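Local coordinates for protein putative alpha-galactosidase/melibiase (Bacteroides fragilis, PDB 4OGZ) that probably hydrolyses terminal, non-reducing alpha-D-galactose residues from alpha-galactosides, as a glycoside hydrolase family 27 enzyme, at residues 395-399 and 400-404; 360-364 and 365-369; 37-40 and 41-45. All coordinates share one frame; numbering follows the deposited sequence.

Contact 1: 395-399 and 400-404; sequences AIRAD and HYDVW
Ala398 sets its CB over the centre of the Tyr401 ring, 3.5 Å from the centroid and 15° off the ring normal, a CH-pi contact. CG of Tyr401 sits between the backbone N and the carbonyl carbon (chi1 67°), which folds the ring back beside the turn. Ile396 CG2 meets the same ring obliquely. Next along this face, Ile396 CB packs on Val403 CB at 4.1 Å. Val425 and Val427 of strand 425-429 also touch this side, so it is the tight part. The two segments form a beta hairpin at the edge of the C-terminal beta-sandwich domain. Val403 N donates to Ile396 O at 2.9 Å. Two residues, Ala395 and Ile396, stand against the single Val403, which makes a classic beta bulge. Near the turn, Ala398 N reaches Tyr401 O at 2.8 Å. Across the other face Arg397 and Asp402 meet only lightly, Arg397 CG passing Asp402 OD1 at 3.6 Å. Their charged groups do not pair: Arg397 NE bridges to Glu301, and Asp402 OD1 to Arg420. Asp402 is buried, and Trp404 NE1 donates to its OD2 at 3.0 Å. Arg397 and the turn are exposed; there Asp399 CB lies over the rim of one face of the His400 ring.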
loop_
_atom_site.group_PDB
_atom_site.type_symbol
_atom_site.label_atom_id
_atom_site.label_comp_id
_atom_site.label_asym_id
_atom_site.label_seq_id
_atom_site.Cartn_x
_atom_site.Cartn_y
_atom_site.Cartn_z
ATOM N N ALA A 395 -8.241 -19.517 -6.810
ATOM C CA ALA A 395 -8.702 -20.521 -7.743
ATOM C C ALA A 395 -9.227 -21.788 -7.101
ATOM O O ALA A 395 -10.167 -22.381 -7.615
ATOM C CB ALA A 395 -7.576 -20.891 -8.655
ATOM N N ILE A 396 -8.559 -22.224 -6.025
ATOM C CA ILE A 396 -8.849 -23.429 -5.329
ATOM C C ILE A 396 -8.717 -23.159 -3.827
ATOM O O ILE A 396 -7.657 -22.729 -3.383
ATOM C CB ILE A 396 -7.862 -24.548 -5.657
ATOM C CG1 ILE A 396 -7.891 -24.845 -7.160
ATOM C CG2 ILE A 396 -8.209 -25.802 -4.877
ATOM C CD1 ILE A 396 -6.942 -25.928 -7.581
ATOM N N ARG A 397 -9.802 -23.357 -3.074
ATOM C CA ARG A 397 -9.754 -23.340 -1.586
ATOM C C ARG A 397 -9.973 -24.760 -1.116
ATOM O O ARG A 397 -11.107 -25.232 -1.050
ATOM C CB ARG A 397 -10.785 -22.399 -0.981
ATOM C CG ARG A 397 -10.633 -22.254 0.542
ATOM C CD ARG A 397 -11.891 -21.752 1.240
ATOM N NE ARG A 397 -11.605 -21.514 2.655
ATOM C CZ ARG A 397 -11.561 -22.466 3.590
ATOM N NH1 ARG A 397 -11.816 -23.737 3.277
ATOM N NH2 ARG A 397 -11.259 -22.157 4.856
ATOM N N ALA A 398 -8.878 -25.489 -0.871
ATOM C CA ALA A 398 -8.982 -26.890 -0.525
ATOM C C ALA A 398 -9.160 -26.910 0.958
ATOM O O ALA A 398 -9.290 -25.858 1.562
ATOM C CB ALA A 398 -7.741 -27.688 -0.961
ATOM N N ASP A 399 -9.190 -28.082 1.566
ATOM C CA ASP A 399 -9.361 -28.124 3.036
ATOM C C ASP A 399 -8.138 -27.578 3.797
ATOM O O ASP A 399 -8.292 -26.918 4.814
ATOM C CB ASP A 399 -9.711 -29.538 3.504
ATOM C CG ASP A 399 -11.210 -29.722 3.690
ATOM O OD1 ASP A 399 -11.996 -28.787 3.345
ATOM O OD2 ASP A 399 -11.591 -30.787 4.221
ATOM N N HIS A 400 -6.939 -27.806 3.266
ATOM C CA HIS A 400 -5.705 -27.435 3.947
ATOM C C HIS A 400 -4.854 -26.391 3.240
ATOM O O HIS A 400 -3.868 -25.922 3.802
ATOM C CB HIS A 400 -4.865 -28.687 4.123
ATOM C CG HIS A 400 -5.529 -29.725 4.956
ATOM N ND1 HIS A 400 -5.275 -31.070 4.808
ATOM C CD2 HIS A 400 -6.465 -29.614 5.931
ATOM C CE1 HIS A 400 -6.030 -31.745 5.656
ATOM N NE2 HIS A 400 -6.764 -30.884 6.343
ATOM N N TYR A 401 -5.197 -26.042 2.007
ATOM C CA TYR A 401 -4.360 -25.151 1.261
ATOM C C TYR A 401 -5.190 -24.401 0.286
ATOM O O TYR A 401 -6.302 -24.792 -0.022
ATOM C CB TYR A 401 -3.258 -25.945 0.498
ATOM C CG TYR A 401 -3.783 -26.840 -0.602
ATOM C CD1 TYR A 401 -4.079 -26.318 -1.844
ATOM C CD2 TYR A 401 -4.017 -28.200 -0.385
ATOM C CE1 TYR A 401 -4.599 -27.095 -2.842
ATOM C CE2 TYR A 401 -4.530 -29.006 -1.399
ATOM C CZ TYR A 401 -4.823 -28.443 -2.621
ATOM O OH TYR A 401 -5.324 -29.199 -3.661
ATOM N N ASP A 402 -4.590 -23.359 -0.237
ATOM C CA ASP A 402 -5.132 -22.557 -1.298
ATOM C C ASP A 402 -4.190 -22.556 -2.475
ATOM O O ASP A 402 -2.980 -22.684 -2.333
ATOM C CB ASP A 402 -5.207 -21.097 -0.903
ATOM C CG ASP A 402 -6.185 -20.801 0.191
ATOM O OD1 ASP A 402 -7.052 -21.630 0.527
ATOM O OD2 ASP A 402 -6.093 -19.667 0.715
ATOM N N VAL A 403 -4.759 -22.332 -3.649
ATOM C CA VAL A 403 -3.991 -21.954 -4.785
ATOM C C VAL A 403 -4.590 -20.646 -5.299
ATOM O O VAL A 403 -5.776 -20.587 -5.569
ATOM C CB VAL A 403 -4.009 -23.047 -5.856
ATOM C CG1 VAL A 403 -3.259 -22.569 -7.084
ATOM C CG2 VAL A 403 -3.388 -24.334 -5.311
ATOM N N TRP A 404 -3.762 -19.598 -5.378
ATOM C CA TRP A 404 -4.176 -18.277 -5.824
ATOM C C TRP A 404 -3.481 -17.970 -7.144
ATOM O O TRP A 404 -2.352 -18.394 -7.340
ATOM C CB TRP A 404 -3.823 -17.200 -4.828
ATOM C CG TRP A 404 -4.535 -17.225 -3.488
ATOM C CD1 TRP A 404 -4.329 -18.095 -2.468
ATOM C CD2 TRP A 404 -5.504 -16.268 -3.007
ATOM N NE1 TRP A 404 -5.136 -17.764 -1.392
ATOM C CE2 TRP A 404 -5.878 -16.662 -1.710
ATOM C CE3 TRP A 404 -6.130 -15.151 -3.576
ATOM C CZ2 TRP A 404 -6.816 -15.937 -0.936
ATOM C CZ3 TRP A 404 -7.062 -14.449 -2.835
ATOM C CH2 TRP A 404 -7.384 -14.834 -1.506
#

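Contact 2: 360-364 and 365-369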
loop_
_atom_site.group_PDB
_atom_site.type_symbol
_atom_site.label_atom_id
_atom_site.label_comp_id
_atom_site.label_asym_id
_atom_site.label_seq_id
_atom_site.Cartn_x
_atom_site.Cartn_y
_atom_site.Cartn_z
ATOM N N CYS A 360 2.970 -0.721 5.736
ATOM C CA CYS A 360 3.607 -1.374 6.885
ATOM C C CYS A 360 3.126 -0.793 8.173
ATOM O O CYS A 360 2.919 0.426 8.314
ATOM C CB CYS A 360 5.144 -1.283 6.839
ATOM S SG CYS A 360 5.897 -1.783 5.271
ATOM N N GLY A 361 3.061 -1.670 9.174
ATOM C CA GLY A 361 2.611 -1.292 10.504
ATOM C C GLY A 361 3.656 -1.446 11.571
ATOM O O GLY A 361 3.412 -1.063 12.701
ATOM N N ASN A 362 4.821 -1.979 11.211
ATOM C CA ASN A 362 5.931 -2.124 12.145
ATOM C C ASN A 362 6.713 -0.837 12.271
ATOM O O ASN A 362 6.449 0.126 11.559
ATOM C CB ASN A 362 6.869 -3.253 11.685
ATOM C CG ASN A 362 7.471 -2.991 10.296
ATOM O OD1 ASN A 362 6.763 -2.685 9.342
ATOM N ND2 ASN A 362 8.789 -3.137 10.187
ATOM N N ASP A 363 7.689 -0.836 13.159
ATOM C CA ASP A 363 8.643 0.273 13.274
ATOM C C ASP A 363 9.752 0.093 12.269
ATOM O O ASP A 363 10.684 -0.637 12.515
ATOM C CB ASP A 363 9.234 0.353 14.701
ATOM C CG ASP A 363 10.068 1.621 14.936
ATOM O OD1 ASP A 363 10.267 2.431 14.013
ATOM O OD2 ASP A 363 10.495 1.844 16.097
ATOM N N VAL A 364 9.653 0.785 11.136
ATOM C CA VAL A 364 10.636 0.660 10.075
ATOM C C VAL A 364 11.989 1.339 10.411
ATOM O O VAL A 364 12.949 1.164 9.684
ATOM C CB VAL A 364 10.080 1.175 8.694
ATOM C CG1 VAL A 364 8.856 0.391 8.285
ATOM C CG2 VAL A 364 9.730 2.647 8.728
ATOM N N ARG A 365 12.082 2.076 11.515
ATOM C CA ARG A 365 13.374 2.647 11.932
ATOM C C ARG A 365 14.379 1.575 12.347
ATOM O O ARG A 365 15.558 1.816 12.375
ATOM C CB ARG A 365 13.186 3.654 13.057
ATOM C CG ARG A 365 12.365 4.876 12.659
ATOM C CD ARG A 365 11.928 5.713 13.849
ATOM N NE ARG A 365 11.383 4.886 14.911
ATOM C CZ ARG A 365 11.108 5.318 16.132
ATOM N NH1 ARG A 365 11.299 6.588 16.469
ATOM N NH2 ARG A 365 10.624 4.474 17.026
ATOM N N GLN A 366 13.911 0.387 12.668
ATOM C CA GLN A 366 14.803 -0.668 13.091
ATOM C C GLN A 366 14.167 -1.997 12.812
ATOM O O GLN A 366 13.099 -2.298 13.343
ATOM C CB GLN A 366 15.071 -0.526 14.578
ATOM C CG GLN A 366 15.583 -1.778 15.285
ATOM C CD GLN A 366 16.196 -1.447 16.635
ATOM O OE1 GLN A 366 15.466 -1.202 17.591
ATOM N NE2 GLN A 366 17.533 -1.401 16.715
HETATM N N MSE A 367 14.802 -2.780 11.953
HETATM C CA MSE A 367 14.242 -4.040 11.491
HETATM C C MSE A 367 15.253 -5.126 11.520
HETATM O O MSE A 367 16.422 -4.906 11.234
HETATM C CB MSE A 367 13.787 -3.803 10.041
HETATM C CG MSE A 367 12.383 -3.248 10.039
HETATM SE SE MSE A 367 11.698 -3.053 8.211
HETATM C CE MSE A 367 12.932 -1.640 7.629
ATOM N N ASN A 368 14.832 -6.339 11.839
ATOM C CA ASN A 368 15.773 -7.458 11.735
ATOM C C ASN A 368 15.825 -7.961 10.289
ATOM O O ASN A 368 14.962 -7.625 9.483
ATOM C CB ASN A 368 15.454 -8.571 12.743
ATOM C CG ASN A 368 14.065 -9.158 12.572
ATOM O OD1 ASN A 368 13.592 -9.333 11.463
ATOM N ND2 ASN A 368 13.417 -9.494 13.689
ATOM N N ASP A 369 16.855 -8.736 9.977
ATOM C CA ASP A 369 17.075 -9.219 8.616
ATOM C C ASP A 369 15.907 -10.025 8.089
ATOM O O ASP A 369 15.595 -9.931 6.904
ATOM C CB ASP A 369 18.324 -10.111 8.552
ATOM C CG ASP A 369 19.594 -9.379 8.953
ATOM O OD1 ASP A 369 19.631 -8.124 8.899
ATOM O OD2 ASP A 369 20.561 -10.073 9.312
#
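Asn362 lays its amide ND2 against the selenomethionine at Met367, 3.5 Å from SE. The two side chains cross at about a right angle. ND2 also lies close to Met367 CG. With chi1 near +60°, the Asn362 amide stands over its own backbone and meets the Met367 chain. That chain bends at its last torsion. Met367 CE thereby turns back to Val364 and lies 3.5 Å from Val364 O; it also packs on Val364 CB. Leu372 and Leu375 of helix 369-375 also touch the Met367 side chain.

The polar half of the contact lies between Asp363 and Arg365. Arg365 grips the carboxylate side-on with two nitrogens. NE of Arg365 donates to Asp363 OD1 at 2.8 Å, on the syn lone pair of that oxygen. NH2 of Arg365 donates to Asp363 OD2 at 2.8 Å, nearly straight at 168° and in the guanidinium plane. The carboxylate and guanidinium planes are 35° apart, so the salt bridge is twisted. OD1 of Asp363 accepts a further bond from the backbone N of Arg365, 3.1 Å away, which comes from above the carboxylate plane. Three bonds thus fix the rotation of the carboxylate. Arg365 NH1 bonds to Gln121, which ties the guanidinium to helix 116-128 of the same barrel.

Residues 363-366 form a type I beta turn, and its closing bond from Gln366 N to Asp363 O is weak at 3.4 Å. Asn368 then N-caps helix 369-375, with OD1 accepting from Thr371 N. The whole arrangement is a loop from the last strand of a TIM barrel, 358-360, to the helix that follows it.

Contact 3: 37-40 and 41-45; sequences GERP and IKWHA
Arg39 NH1, which lies against Ile41 CD1, is held by two carbonyls, Gly37 O at 2.8 Å and Thr35 O. The bond to Gly37 O has an N-H...O angle of 162°. This acceptor lies in the guanidinium plane, while the donor is tilted slightly from the carbonyl plane. NH2 forms a salt bridge with Asp133, outside the two segments. Arg39 bends at its second torsion (chi2 49°), and from there its end runs back over Ile41. Ile41 CD1 lies over one face of the guanidinium, toward its rim, 3.3 Å from Arg39 NH1. The two side chains cross obliquely. CG1 of Ile41 meets Glu38 O at 3.3 Å. The other branch, CG2, sits 3.5 Å above the centre of the Trp43 ring. Arg39 NH2 approaches the edge of that ring at Trp43 CZ2, 4.5 Å away, and Trp43 NE1 bonds to Thr35 OG1. Ile41 is therefore held between a charged group and an indole, one branch to each. Gly37 has positive phi (131°), a conformation open mainly to glycine. A cis peptide bond leads into Pro40. These residues form the loop that crosses from strand 28-36 in one sheet to strand 42-46 in the other sheet of the putative Ig-like domain. No hydrogen bond crosses between the segments. The arginine charge is probably balanced by Asp133 and the carbonyls, which fix the guanidinium's orientation and leave its face to the isoleucine.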
loop_
_atom_site.group_PDB
_atom_site.type_symbol
_atom_site.label_atom_id
_atom_site.label_comp_id
_atom_site.label_asym_id
_atom_site.label_seq_id
_atom_site.Cartn_x
_atom_site.Cartn_y
_atom_site.Cartn_z
ATOM N N GLY A 37 20.580 0.172 -6.708
ATOM C CA GLY A 37 21.948 0.220 -7.239
ATOM C C GLY A 37 22.922 1.005 -6.369
ATOM O O GLY A 37 22.535 1.792 -5.516
ATOM N N GLU A 38 24.193 0.818 -6.639
ATOM C CA GLU A 38 25.221 1.557 -5.941
ATOM C C GLU A 38 25.067 3.063 -6.149
ATOM O O GLU A 38 24.750 3.529 -7.221
ATOM C CB GLU A 38 26.595 1.107 -6.408
ATOM C CG GLU A 38 27.730 1.725 -5.598
ATOM C CD GLU A 38 29.124 1.232 -5.984
ATOM O OE1 GLU A 38 29.448 0.050 -5.697
ATOM O OE2 GLU A 38 29.905 2.029 -6.552
ATOM N N ARG A 39 25.303 3.809 -5.084
ATOM C CA ARG A 39 25.285 5.257 -5.117
ATOM C C ARG A 39 26.693 5.809 -5.340
ATOM O O ARG A 39 27.670 5.164 -4.999
ATOM C CB ARG A 39 24.718 5.798 -3.796
ATOM C CG ARG A 39 23.232 6.073 -3.813
ATOM C CD ARG A 39 22.392 4.924 -4.361
ATOM N NE ARG A 39 21.004 5.341 -4.442
ATOM C CZ ARG A 39 19.984 4.575 -4.817
ATOM N NH1 ARG A 39 20.178 3.319 -5.206
ATOM N NH2 ARG A 39 18.759 5.091 -4.839
ATOM N N PRO A 40 26.804 7.025 -5.866
ATOM C CA PRO A 40 25.705 7.892 -6.246
ATOM C C PRO A 40 25.102 7.492 -7.584
ATOM O O PRO A 40 25.747 6.814 -8.392
ATOM C CB PRO A 40 26.356 9.276 -6.340
ATOM C CG PRO A 40 27.790 9.015 -6.552
ATOM C CD PRO A 40 28.107 7.686 -5.964
ATOM N N ILE A 41 23.848 7.896 -7.761
ATOM C CA ILE A 41 23.096 7.698 -8.981
ATOM C C ILE A 41 22.707 9.051 -9.553
ATOM O O ILE A 41 22.439 9.982 -8.824
ATOM C CB ILE A 41 21.857 6.837 -8.679
ATOM C CG1 ILE A 41 22.303 5.386 -8.533
ATOM C CG2 ILE A 41 20.793 6.957 -9.762
ATOM C CD1 ILE A 41 21.210 4.421 -8.180
ATOM N N LYS A 42 22.665 9.141 -10.875
ATOM C CA LYS A 42 22.123 10.296 -11.564
ATOM C C LYS A 42 21.003 9.853 -12.510
ATOM O O LYS A 42 21.133 8.850 -13.207
ATOM C CB LYS A 42 23.202 10.989 -12.395
ATOM C CG LYS A 42 23.103 12.501 -12.435
ATOM C CD LYS A 42 24.021 13.069 -13.503
ATOM C CE LYS A 42 23.729 14.543 -13.756
ATOM N NZ LYS A 42 24.906 15.288 -14.278
ATOM N N TRP A 43 19.938 10.637 -12.563
ATOM C CA TRP A 43 18.768 10.276 -13.319
ATOM C C TRP A 43 18.595 11.196 -14.515
ATOM O O TRP A 43 19.029 12.344 -14.508
ATOM C CB TRP A 43 17.528 10.393 -12.459
ATOM C CG TRP A 43 17.330 9.337 -11.486
ATOM C CD1 TRP A 43 16.607 8.202 -11.648
ATOM C CD2 TRP A 43 17.817 9.322 -10.134
ATOM N NE1 TRP A 43 16.616 7.468 -10.473
ATOM C CE2 TRP A 43 17.349 8.144 -9.532
ATOM C CE3 TRP A 43 18.583 10.193 -9.377
ATOM C CZ2 TRP A 43 17.629 7.818 -8.177
ATOM C CZ3 TRP A 43 18.871 9.864 -8.044
ATOM C CH2 TRP A 43 18.383 8.700 -7.468
ATOM N N HIS A 44 17.948 10.671 -15.543
ATOM C CA HIS A 44 17.594 11.464 -16.706
ATOM C C HIS A 44 16.208 11.088 -17.126
ATOM O O HIS A 44 15.758 9.956 -16.905
ATOM C CB HIS A 44 18.604 11.269 -17.865
ATOM C CG HIS A 44 20.001 11.613 -17.475
ATOM N ND1 HIS A 44 20.545 12.865 -17.680
ATOM C CD2 HIS A 44 20.938 10.895 -16.807
ATOM C CE1 HIS A 44 21.777 12.887 -17.199
ATOM N NE2 HIS A 44 22.040 11.705 -16.664
ATOM N N ALA A 45 15.516 12.069 -17.694
ATOM C CA ALA A 45 14.191 11.841 -18.187
ATOM C C ALA A 45 14.090 12.473 -19.555
ATOM O O ALA A 45 14.513 13.591 -19.739
ATOM C CB ALA A 45 13.169 12.443 -17.253
#

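The three contacts are all local, each within one continuous stretch, and lie in three different domains; none touches another. Contact 3 lies in the putative Ig-like domain, contact 2 in the TIM barrel and contact 1 in the C-terminal beta sandwich. Contacts 1 and 3 are peripheral, each with its centre about 25 Å from that of the chain. Contact 2 sits nearer the middle, its centre about 15 Å away. All three are partly buried. Contact 1 alone pairs two strands, by backbone bonds. Contact 2 joins a strand to a helix and has the only salt bridge made between its own segments. The arginines of contacts 1 and 3 take their acidic partners from outside, Glu301 and Asp133.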